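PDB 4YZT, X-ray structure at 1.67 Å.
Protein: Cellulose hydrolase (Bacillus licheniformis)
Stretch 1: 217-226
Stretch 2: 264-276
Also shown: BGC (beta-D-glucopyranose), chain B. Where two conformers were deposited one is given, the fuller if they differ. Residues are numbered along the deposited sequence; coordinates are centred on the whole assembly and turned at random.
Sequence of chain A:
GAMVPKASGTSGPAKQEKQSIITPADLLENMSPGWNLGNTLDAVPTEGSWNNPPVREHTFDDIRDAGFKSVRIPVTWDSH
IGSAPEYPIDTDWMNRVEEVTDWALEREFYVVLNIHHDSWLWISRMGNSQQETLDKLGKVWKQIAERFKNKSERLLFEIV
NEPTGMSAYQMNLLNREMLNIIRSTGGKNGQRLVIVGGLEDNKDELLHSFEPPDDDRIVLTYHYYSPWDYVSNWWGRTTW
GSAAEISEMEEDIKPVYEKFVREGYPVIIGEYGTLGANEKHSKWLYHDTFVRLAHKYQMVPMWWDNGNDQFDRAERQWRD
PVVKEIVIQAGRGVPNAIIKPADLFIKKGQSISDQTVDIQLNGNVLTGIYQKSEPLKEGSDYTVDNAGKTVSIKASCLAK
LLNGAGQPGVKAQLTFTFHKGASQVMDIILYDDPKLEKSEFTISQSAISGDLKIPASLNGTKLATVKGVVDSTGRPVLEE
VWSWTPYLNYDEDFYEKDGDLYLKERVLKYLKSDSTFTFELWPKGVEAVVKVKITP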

ATOM      1  N   ARG A 217     -26.722  10.669   7.104  1.00 19.56           N
ATOM      2  CA  ARG A 217     -26.237   9.443   6.465  1.00 18.97           C
ATOM      3  C   ARG A 217     -24.938   9.702   5.682  1.00 18.52           C
ATOM      4  O   ARG A 217     -24.829   9.387   4.487  1.00 15.59           O
ATOM      5  CB  ARG A 217     -27.312   8.841   5.547  1.00 19.59           C
ATOM      6  CG  ARG A 217     -28.636   8.508   6.261  1.00 20.75           C
ATOM      7  CD  ARG A 217     -28.571   7.164   6.975  1.00 24.26           C
ATOM      8  NE  ARG A 217     -28.462   6.046   6.042  1.00 24.09           N
ATOM      9  CZ  ARG A 217     -28.148   4.802   6.395  1.00 28.91           C
ATOM     10  NH1 ARG A 217     -28.075   3.849   5.477  1.00 29.94           N
ATOM     11  NH2 ARG A 217     -27.905   4.506   7.665  1.00 30.66           N
ATOM     12  N   ILE A 218     -23.950  10.283   6.356  1.00 12.99           N
ATOM     13  CA  ILE A 218     -22.647  10.486   5.723  1.00 13.22           C
ATOM     14  C   ILE A 218     -21.576   9.713   6.462  1.00 12.91           C
ATOM     15  O   ILE A 218     -21.741   9.366   7.623  1.00 15.42           O
ATOM     16  CB  ILE A 218     -22.224  11.975   5.664  1.00 16.50           C
ATOM     17  CG1 ILE A 218     -22.255  12.620   7.051  1.00 18.67           C
ATOM     18  CG2 ILE A 218     -23.102  12.761   4.688  1.00 16.79           C
ATOM     19  CD1 ILE A 218     -21.665  14.033   7.062  1.00 18.15           C
ATOM     20  N   VAL A 219     -20.487   9.440   5.752  1.00 11.13           N
ATOM     21  CA  VAL A 219     -19.298   8.779   6.292  1.00 12.12           C
ATOM     22  C   VAL A 219     -18.110   9.696   5.992  1.00 13.07           C
ATOM     23  O   VAL A 219     -18.041  10.301   4.905  1.00 13.74           O
ATOM     24  CB  VAL A 219     -19.095   7.384   5.671  1.00 12.14           C
ATOM     25  CG1 VAL A 219     -17.783   6.733   6.155  1.00 12.69           C
ATOM     26  CG2 VAL A 219     -20.279   6.491   6.007  1.00 12.73           C
ATOM     27  N   LEU A 220     -17.195   9.842   6.947  1.00 13.54           N
ATOM     28  CA  LEU A 220     -16.029  10.699   6.726  1.00 12.85           C
ATOM     29  C   LEU A 220     -14.856   9.849   6.257  1.00 13.10           C
ATOM     30  O   LEU A 220     -14.784   8.662   6.576  1.00 14.00           O
ATOM     31  CB  LEU A 220     -15.660  11.466   7.998  1.00 11.26           C
ATOM     32  CG  LEU A 220     -16.817  12.217   8.673  1.00 15.90           C
ATOM     33  CD1 LEU A 220     -16.316  13.043   9.852  1.00 15.23           C
ATOM     34  CD2 LEU A 220     -17.594  13.074   7.671  1.00 17.84           C
ATOM     35  N   THR A 221     -13.936  10.447   5.503  1.00 11.00           N
ATOM     36  CA  THR A 221     -12.800   9.689   5.009  1.00 11.88           C
ATOM     37  C   THR A 221     -11.506  10.489   5.029  1.00 11.83           C
ATOM     38  O   THR A 221     -11.511  11.720   4.989  1.00 10.04           O
ATOM     39  CB  THR A 221     -13.059   9.176   3.566  1.00 10.12           C
ATOM     40  OG1 THR A 221     -12.128   8.127   3.236  1.00 12.04           O
ATOM     41  CG2 THR A 221     -12.981  10.319   2.547  1.00  9.85           C
ATOM     42  N   TYR A 222     -10.403   9.760   5.130  1.00  9.09           N
ATOM     43  CA  TYR A 222      -9.066  10.286   4.866  1.00  7.96           C
ATOM     44  C   TYR A 222      -8.226   9.125   4.344  1.00 11.06           C
ATOM     45  O   TYR A 222      -8.659   7.958   4.386  1.00  9.71           O
ATOM     46  CB  TYR A 222      -8.440  10.922   6.121  1.00  8.25           C
ATOM     47  CG  TYR A 222      -8.201   9.977   7.280  1.00 10.82           C
ATOM     48  CD1 TYR A 222      -6.959   9.381   7.471  1.00 13.55           C
ATOM     49  CD2 TYR A 222      -9.212   9.690   8.195  1.00 11.05           C
ATOM     50  CE1 TYR A 222      -6.738   8.513   8.529  1.00 13.86           C
ATOM     51  CE2 TYR A 222      -8.995   8.820   9.267  1.00 11.43           C
ATOM     52  CZ  TYR A 222      -7.755   8.235   9.424  1.00 13.19           C
ATOM     53  OH  TYR A 222      -7.517   7.377  10.476  1.00 12.06           O
ATOM     54  N   HIS A 223      -7.044   9.445   3.826  1.00 10.43           N
ATOM     55  CA  HIS A 223      -6.078   8.426   3.434  1.00 11.30           C
ATOM     56  C   HIS A 223      -4.877   8.522   4.367  1.00 12.59           C
ATOM     57  O   HIS A 223      -4.567   9.601   4.897  1.00 12.04           O
ATOM     58  CB  HIS A 223      -5.637   8.607   1.974  1.00  8.28           C
ATOM     59  CG  HIS A 223      -6.759   8.482   0.986  1.00 11.06           C
ATOM     60  ND1 HIS A 223      -6.594   8.743  -0.357  1.00 11.42           N
ATOM     61  CD2 HIS A 223      -8.053   8.109   1.145  1.00 11.67           C
ATOM     62  CE1 HIS A 223      -7.744   8.543  -0.985  1.00 15.22           C
ATOM     63  NE2 HIS A 223      -8.647   8.166  -0.092  1.00 12.75           N
ATOM     64  N   TYR A 224      -4.187   7.407   4.563  1.00 11.34           N
ATOM     65  CA  TYR A 224      -3.043   7.419   5.469  1.00 10.61           C
ATOM     66  C   TYR A 224      -1.866   6.688   4.875  1.00 11.73           C
ATOM     67  O   TYR A 224      -1.951   5.480   4.641  1.00  9.43           O
ATOM     68  CB  TYR A 224      -3.410   6.785   6.812  1.00  9.76           C
ATOM     69  CG  TYR A 224      -2.369   7.018   7.885  1.00 11.91           C
ATOM     70  CD1 TYR A 224      -2.331   8.221   8.584  1.00 13.40           C
ATOM     71  CD2 TYR A 224      -1.410   6.050   8.186  1.00 10.38           C
ATOM     72  CE1 TYR A 224      -1.372   8.457   9.568  1.00 13.47           C
ATOM     73  CE2 TYR A 224      -0.452   6.269   9.177  1.00 11.40           C
ATOM     74  CZ  TYR A 224      -0.438   7.480   9.862  1.00 13.72           C
ATOM     75  OH  TYR A 224       0.502   7.727  10.843  1.00 13.04           O
ATOM     76  N   TYR A 225      -0.774   7.414   4.658  1.00 10.96           N
ATOM     77  CA  TYR A 225       0.443   6.837   4.083  1.00 10.87           C
ATOM     78  C   TYR A 225       1.700   7.330   4.808  1.00 15.03           C
ATOM     79  O   TYR A 225       2.721   7.606   4.172  1.00 17.48           O
ATOM     80  CB  TYR A 225       0.550   7.191   2.603  1.00  7.59           C
ATOM     81  CG  TYR A 225      -0.381   6.461   1.648  1.00  9.97           C
ATOM     82  CD1 TYR A 225      -0.268   5.080   1.436  1.00 10.61           C
ATOM     83  CD2 TYR A 225      -1.339   7.165   0.914  1.00 10.50           C
ATOM     84  CE1 TYR A 225      -1.094   4.422   0.536  1.00  9.19           C
ATOM     85  CE2 TYR A 225      -2.168   6.515   0.003  1.00 11.02           C
ATOM     86  CZ  TYR A 225      -2.036   5.149  -0.183  1.00  8.26           C
ATOM     87  OH  TYR A 225      -2.859   4.509  -1.087  1.00  8.31           O
ATOM     88  N   SER A 226       1.630   7.452   6.132  1.00 13.47           N
ATOM     89  CA  SER A 226       2.773   7.943   6.898  0.62 11.88           C
ATOM     90  C   SER A 226       3.526   6.834   7.617  1.00 11.86           C
ATOM     91  O   SER A 226       2.927   5.878   8.103  1.00 13.81           O
ATOM     92  CB  SER A 226       2.315   8.996   7.904  0.62 10.69           C
ATOM     93  OG  SER A 226       1.785  10.108   7.210  0.62  9.94           O
ATOM     94  N   GLY A 264     -20.342  10.143  16.688  1.00 18.13           N
ATOM     95  CA  GLY A 264     -21.295   9.406  15.872  1.00 17.02           C
ATOM     96  C   GLY A 264     -21.044   9.360  14.367  1.00 16.70           C
ATOM     97  O   GLY A 264     -21.855   8.791  13.623  1.00 17.33           O
ATOM     98  N   TYR A 265     -19.948   9.953  13.906  1.00 16.38           N
ATOM     99  CA  TYR A 265     -19.594   9.887  12.488  1.00 14.78           C
ATOM    100  C   TYR A 265     -18.808   8.623  12.162  1.00 15.13           C
ATOM    101  O   TYR A 265     -17.694   8.450  12.655  1.00 15.63           O
ATOM    102  CB  TYR A 265     -18.753  11.106  12.067  1.00 13.83           C
ATOM    103  CG  TYR A 265     -19.525  12.398  12.034  1.00 17.15           C
ATOM    104  CD1 TYR A 265     -20.345  12.706  10.957  1.00 17.30           C
ATOM    105  CD2 TYR A 265     -19.433  13.311  13.074  1.00 18.31           C
ATOM    106  CE1 TYR A 265     -21.068  13.890  10.921  1.00 17.89           C
ATOM    107  CE2 TYR A 265     -20.155  14.499  13.048  1.00 20.69           C
ATOM    108  CZ  TYR A 265     -20.963  14.779  11.962  1.00 19.41           C
ATOM    109  OH  TYR A 265     -21.680  15.956  11.920  1.00 20.97           O
ATOM    110  N   PRO A 266     -19.363   7.749  11.306  1.00 12.80           N
ATOM    111  CA  PRO A 266     -18.537   6.631  10.828  1.00 11.84           C
ATOM    112  C   PRO A 266     -17.358   7.163  10.016  1.00 11.74           C
ATOM    113  O   PRO A 266     -17.458   8.249   9.429  1.00 14.06           O
ATOM    114  CB  PRO A 266     -19.495   5.825   9.942  1.00 13.87           C
ATOM    115  CG  PRO A 266     -20.887   6.290  10.347  1.00 15.09           C
ATOM    116  CD  PRO A 266     -20.705   7.736  10.710  1.00 14.99           C
ATOM    117  N   VAL A 267     -16.255   6.422   9.989  1.00 12.32           N
ATOM    118  CA  VAL A 267     -15.073   6.855   9.256  1.00 10.02           C
ATOM    119  C   VAL A 267     -14.476   5.712   8.438  1.00 13.55           C
ATOM    120  O   VAL A 267     -14.335   4.569   8.923  1.00  9.98           O
ATOM    121  CB  VAL A 267     -14.002   7.437  10.217  1.00 13.62           C
ATOM    122  CG1 VAL A 267     -12.684   7.712   9.488  1.00 12.72           C
ATOM    123  CG2 VAL A 267     -14.517   8.727  10.880  1.00 11.89           C
ATOM    124  N   ILE A 268     -14.151   6.030   7.186  1.00 10.41           N
ATOM    125  CA  ILE A 268     -13.462   5.107   6.297  1.00 10.29           C
ATOM    126  C   ILE A 268     -12.074   5.629   5.957  1.00 11.52           C
ATOM    127  O   ILE A 268     -11.927   6.740   5.457  1.00 11.15           O
ATOM    128  CB  ILE A 268     -14.229   4.884   4.970  1.00  9.88           C
ATOM    129  CG1 ILE A 268     -15.531   4.129   5.212  1.00 12.14           C
ATOM    130  CG2 ILE A 268     -13.359   4.096   3.958  1.00 12.11           C
ATOM    131  CD1 ILE A 268     -16.403   3.973   3.951  1.00 14.43           C
ATOM    132  N   ILE A 269     -11.059   4.822   6.232  1.00 10.59           N
ATOM    133  CA  ILE A 269      -9.715   5.104   5.749  1.00  9.08           C
ATOM    134  C   ILE A 269      -9.662   4.528   4.337  1.00 10.03           C
ATOM    135  O   ILE A 269      -9.500   3.317   4.164  1.00  8.09           O
ATOM    136  CB  ILE A 269      -8.649   4.480   6.660  1.00 10.33           C
ATOM    137  CG1 ILE A 269      -8.795   5.001   8.094  1.00 12.09           C
ATOM    138  CG2 ILE A 269      -7.261   4.777   6.157  1.00 11.95           C
ATOM    139  CD1 ILE A 269      -8.258   4.046   9.142  1.00 12.87           C
ATOM    140  N   GLY A 270      -9.883   5.379   3.340  1.00  7.04           N
ATOM    141  CA  GLY A 270     -10.093   4.889   1.981  1.00 10.06           C
ATOM    142  C   GLY A 270      -8.877   4.237   1.353  1.00 10.88           C
ATOM    143  O   GLY A 270      -9.010   3.393   0.454  1.00  7.96           O
ATOM    144  N   GLU A 271      -7.689   4.644   1.807  1.00  7.50           N
ATOM    145  CA  GLU A 271      -6.436   4.037   1.352  1.00  6.66           C
ATOM    146  C   GLU A 271      -5.386   4.038   2.454  1.00 10.54           C
ATOM    147  O   GLU A 271      -5.204   5.049   3.146  1.00 10.72           O
ATOM    148  CB  GLU A 271      -5.851   4.778   0.129  1.00  7.37           C
ATOM    149  CG  GLU A 271      -6.753   4.848  -1.113  1.00  8.93           C
ATOM    150  CD  GLU A 271      -6.104   5.585  -2.263  1.00 11.10           C
ATOM    151  OE1 GLU A 271      -4.848   5.684  -2.267  1.00 11.45           O
ATOM    152  OE2 GLU A 271      -6.831   6.066  -3.171  1.00 10.76           O
ATOM    153  N   TYR A 272      -4.679   2.919   2.583  1.00 10.30           N
ATOM    154  CA  TYR A 272      -3.475   2.798   3.399  1.00  8.82           C
ATOM    155  C   TYR A 272      -2.648   1.655   2.820  1.00  9.74           C
ATOM    156  O   TYR A 272      -3.160   0.829   2.046  1.00  7.44           O
ATOM    157  CB  TYR A 272      -3.793   2.515   4.881  1.00 10.02           C
ATOM    158  CG  TYR A 272      -4.171   1.075   5.100  1.00  6.68           C
ATOM    159  CD1 TYR A 272      -3.215   0.126   5.477  1.00  8.01           C
ATOM    160  CD2 TYR A 272      -5.472   0.645   4.877  1.00 10.26           C
ATOM    161  CE1 TYR A 272      -3.556  -1.216   5.635  1.00  9.90           C
ATOM    162  CE2 TYR A 272      -5.829  -0.691   5.046  1.00 11.66           C
ATOM    163  CZ  TYR A 272      -4.862  -1.615   5.409  1.00 11.19           C
ATOM    164  OH  TYR A 272      -5.220  -2.935   5.555  1.00 10.73           O
ATOM    165  N   GLY A 273      -1.380   1.584   3.220  1.00  8.24           N
ATOM    166  CA  GLY A 273      -0.560   0.441   2.872  1.00  8.78           C
ATOM    167  C   GLY A 273       0.827   0.839   2.419  1.00 11.24           C
ATOM    168  O   GLY A 273       1.117   2.019   2.220  1.00 13.63           O
ATOM    169  N   THR A 274       1.703  -0.147   2.248  1.00 11.67           N
ATOM    170  CA  THR A 274       3.040   0.170   1.771  1.00 12.70           C
ATOM    171  C   THR A 274       3.010   0.272   0.256  1.00 13.64           C
ATOM    172  O   THR A 274       2.100  -0.249  -0.401  1.00 12.78           O
ATOM    173  CB  THR A 274       4.102  -0.867   2.239  1.00 13.72           C
ATOM    174  OG1 THR A 274       3.660  -2.202   1.952  1.00 13.73           O
ATOM    175  CG2 THR A 274       4.324  -0.731   3.736  1.00 10.28           C
ATOM    176  N   LEU A 275       4.000   0.976  -0.278  1.00 12.70           N
ATOM    177  CA  LEU A 275       4.061   1.338  -1.684  1.00 13.23           C
ATOM    178  C   LEU A 275       5.453   1.026  -2.209  1.00 17.13           C
ATOM    179  O   LEU A 275       6.090   1.868  -2.844  1.00 18.16           O
ATOM    180  CB  LEU A 275       3.741   2.830  -1.884  1.00 12.14           C
ATOM    181  CG  LEU A 275       2.392   3.363  -1.368  1.00 12.63           C
ATOM    182  CD1 LEU A 275       2.293   4.878  -1.599  1.00 13.14           C
ATOM    183  CD2 LEU A 275       1.213   2.626  -2.014  1.00 13.01           C
ATOM    184  N   GLY A 276       5.938  -0.177  -1.916  1.00 17.14           N
ATOM    185  CA  GLY A 276       7.252  -0.571  -2.389  1.00 18.61           C
ATOM    186  C   GLY A 276       8.222  -1.010  -1.306  1.00 17.34           C
ATOM    187  O   GLY A 276       9.184  -1.721  -1.599  1.00 18.81           O
TER
HETATM  188  C2  BGC B   1      -4.307   7.995  -4.812  1.00 17.20           C
HETATM  189  C3  BGC B   1      -3.928   6.730  -5.499  1.00 17.61           C
HETATM  190  C4  BGC B   1      -2.474   6.577  -5.592  1.00 18.42           C
HETATM  191  C5  BGC B   1      -1.883   6.629  -4.183  1.00 19.75           C
HETATM  192  C6  BGC B   1      -0.400   6.391  -4.080  1.00 19.51           C
HETATM  193  C1  BGC B   1      -3.603   7.923  -3.483  1.00 23.66           C
HETATM  194  O1  BGC B   1      -4.068   8.783  -2.486  1.00 30.28           O
HETATM  195  O2  BGC B   1      -5.742   8.062  -4.542  1.00 12.50           O
HETATM  196  O3  BGC B   1      -4.578   6.596  -6.841  1.00 12.77           O
HETATM  197  O4  BGC B   1      -2.181   5.299  -6.262  1.00 16.18           O
HETATM  198  O5  BGC B   1      -2.169   7.959  -3.644  1.00 23.14           O
HETATM  199  O6  BGC B   1       0.248   7.483  -4.713  1.00 20.41           O
HETATM  200  O   HOH W   1      -0.314   3.342   5.201  1.00 12.70           O

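The two stretches form neighbouring parallel strands, and most of the direct hydrogen bonds between them run backbone to backbone. L220 N donates to P266 O at 3.0 Å, and I268 N donates to L220 O at 2.8 Å; both bonds are nearly straight. I268 O takes two bonds. T221 OG1 donates to I268 O at 2.6 Å, while the bond from Y222 N to I268 O is weak at 3.4 Å. The short hydroxyl bond and the weak backbone bond thus share one acceptor. Further along, G270 N donates to Y222 O at 3.0 Å and Y224 N to E271 O at 2.9 Å. A water bridges Y224 O and G273 N, which are 4.2 Å apart.

Y225 OH donates to E271 OE1 at 2.6 Å, although the position of OE1 is less certain. The other carboxylate oxygen, E271 OE2, accepts a bond from BGC O2 at 2.7 Å. E271 CG lies over one face of the H223 ring. G270 has no side chain; a CB there would sit only 3.1 Å from H223 NE2.

Apolar packing completes the contact. V219 CG1 meets I268 CG1 at 3.6 Å. L220, Y222, V267 and I269 share the other face from T221 and I268. There Y222 CZ approaches I269 CG1 at 3.6 Å. Y222 OH is buried without a polar partner.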